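Local coordinates for carbonic anhydrase (Neosartorya fumigata, PDB 7COI) that catalyses the reversible hydration of carbon dioxide to hydrogencarbonate and a proton, as a zinc-dependent beta-class carbonic anhydrase, at the interface of chains A and B. Sequence-based numbering; all coordinates share one arbitrary frame. Chains: chain A/B, Carbonic anhydrase.

The interface of chains A and B. Residues chain A 233, 237, 275, 278-279, 283; chain B 202, 205.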
loop_
_atom_site.group_PDB
_atom_site.type_symbol
_atom_site.label_atom_id
_atom_site.label_comp_id
_atom_site.label_asym_id
_atom_site.label_seq_id
_atom_site.Cartn_x
_atom_site.Cartn_y
_atom_site.Cartn_z
ATOM N N LYS A 233 -4.428 19.210 3.321
ATOM C CA LYS A 233 -4.994 19.205 1.954
ATOM C C LYS A 233 -5.352 17.761 1.602
ATOM O O LYS A 233 -6.489 17.513 1.218
ATOM C CB LYS A 233 -4.031 19.887 0.990
ATOM C CG LYS A 233 -4.452 19.829 -0.472
ATOM C CD LYS A 233 -3.583 20.697 -1.355
ATOM C CE LYS A 233 -4.011 20.658 -2.803
ATOM N NZ LYS A 233 -3.111 21.470 -3.643
ATOM N N GLN A 237 -9.087 15.908 0.787
ATOM C CA GLN A 237 -9.312 15.235 -0.526
ATOM C C GLN A 237 -9.855 13.830 -0.293
ATOM O O GLN A 237 -9.363 12.871 -0.903
ATOM C CB GLN A 237 -8.044 15.240 -1.363
ATOM C CG GLN A 237 -7.666 16.645 -1.809
ATOM C CD GLN A 237 -6.372 16.707 -2.586
ATOM O OE1 GLN A 237 -5.430 15.978 -2.306
ATOM N NE2 GLN A 237 -6.306 17.606 -3.560
ATOM N N ALA A 275 -10.788 27.191 -2.892
ATOM C CA ALA A 275 -10.046 25.911 -2.840
ATOM C C ALA A 275 -11.004 24.794 -2.427
ATOM O O ALA A 275 -11.022 23.783 -3.119
ATOM C CB ALA A 275 -8.857 25.995 -1.900
ATOM N N ALA A 278 -13.721 23.817 -5.175
ATOM C CA ALA A 278 -13.143 22.952 -6.232
ATOM C C ALA A 278 -12.950 21.525 -5.679
ATOM O O ALA A 278 -13.189 20.533 -6.410
ATOM C CB ALA A 278 -11.842 23.543 -6.727
ATOM N N ARG A 279 -12.525 21.429 -4.412
ATOM C CA ARG A 279 -12.243 20.110 -3.773
ATOM C C ARG A 279 -13.555 19.345 -3.610
ATOM O O ARG A 279 -13.618 18.174 -3.937
ATOM C CB ARG A 279 -11.536 20.310 -2.435
ATOM C CG ARG A 279 -10.974 19.022 -1.852
ATOM C CD ARG A 279 -9.842 19.268 -0.884
ATOM N NE ARG A 279 -8.832 20.089 -1.512
ATOM C CZ ARG A 279 -8.131 21.052 -0.919
ATOM N NH1 ARG A 279 -8.221 21.279 0.379
ATOM N NH2 ARG A 279 -7.302 21.783 -1.631
ATOM N N PHE A 283 -14.102 15.782 -5.337
ATOM C CA PHE A 283 -13.917 14.635 -4.412
ATOM C C PHE A 283 -15.195 14.096 -3.785
ATOM O O PHE A 283 -15.157 12.889 -3.382
ATOM C CB PHE A 283 -12.897 14.992 -3.336
ATOM C CG PHE A 283 -11.480 14.915 -3.835
ATOM C CD1 PHE A 283 -10.784 13.714 -3.846
ATOM C CD2 PHE A 283 -10.842 16.047 -4.322
ATOM C CE1 PHE A 283 -9.487 13.657 -4.330
ATOM C CE2 PHE A 283 -9.551 15.989 -4.815
ATOM C CZ PHE A 283 -8.881 14.796 -4.830
ATOM N N GLN B 202 -7.164 14.494 -7.968
ATOM C CA GLN B 202 -6.252 15.607 -7.635
ATOM C C GLN B 202 -6.013 16.440 -8.907
ATOM O O GLN B 202 -6.021 17.690 -8.814
ATOM C CB GLN B 202 -4.932 15.086 -7.048
ATOM C CG GLN B 202 -5.123 14.449 -5.683
ATOM C CD GLN B 202 -3.835 13.900 -5.124
ATOM O OE1 GLN B 202 -3.081 13.204 -5.812
ATOM N NE2 GLN B 202 -3.593 14.232 -3.871
ATOM N N GLU B 205 -9.198 18.431 -9.657
ATOM C CA GLU B 205 -9.230 19.635 -8.779
ATOM C C GLU B 205 -8.266 20.687 -9.319
ATOM O O GLU B 205 -8.676 21.855 -9.403
ATOM C CB GLU B 205 -8.873 19.318 -7.324
ATOM C CG GLU B 205 -8.948 20.545 -6.432
ATOM C CD GLU B 205 -8.448 20.359 -5.010
ATOM O OE1 GLU B 205 -7.702 21.230 -4.537
ATOM O OE2 GLU B 205 -8.838 19.355 -4.375
#
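B:Glu205 reaches across to A:Arg279 and A:Gln237 in a polar patch between two copies of the enzyme. The patch joins helix 193-206 of chain B to helix 273-283 of chain A and to the loop residue just after helix 216-236. The interface is two-fold symmetric, so the same contact recurs with the chains exchanged. Beta-class carbonic anhydrases commonly assemble from dimers, and this pairing probably belongs to such an assembly.

B:Glu205 can be followed outward. Its CB starts an extended chain, with CG opposite the backbone N (chi1 -178°). CG of B:Glu205 passes the methyl CB of A:Ala278 at 4.2 Å. CD then lies at the edge of the A:Arg279 guanidinium, in its plane. The arginine grips the carboxylate side-on, one nitrogen to each oxygen. A:Arg279 NE donates to OE2 of B:Glu205 at 3.0 Å, in a salt bridge. A:Arg279 NH2 donates to OE1 of B:Glu205, also at 3.0 Å. Both oxygens are met on their syn sides, from somewhat out of the carboxylate plane, and the two flat groups are turned 31° apart. A bend at chi3 (-53°) of A:Arg279 turns its NE toward the glutamate.

OE2 of B:Glu205 takes a further hydrogen bond from the amide NE2 of A:Gln237, at 3.2 Å. This donor comes from above the carboxylate plane, on the face opposite A:Arg279 NE. Together with A:Arg279 NH2 on OE1, these two donors should limit rotation of the carboxylate. The terminal amine NZ of A:Lys233 lies 4.7 Å from OE1 of B:Glu205, and may add to the favourable charge setting without touching it.

A:Gln237 uses both ends of its amide. Its OE1 accepts a nearly straight bond from B:Gln202 NE2, with the donor tilted from the carbonyl plane. A:Phe283 supports this pair: one ring face carries CB of A:Gln237, and its edge faces B:Gln202, with CZ of A:Phe283 3.9 Å from CG of B:Gln202.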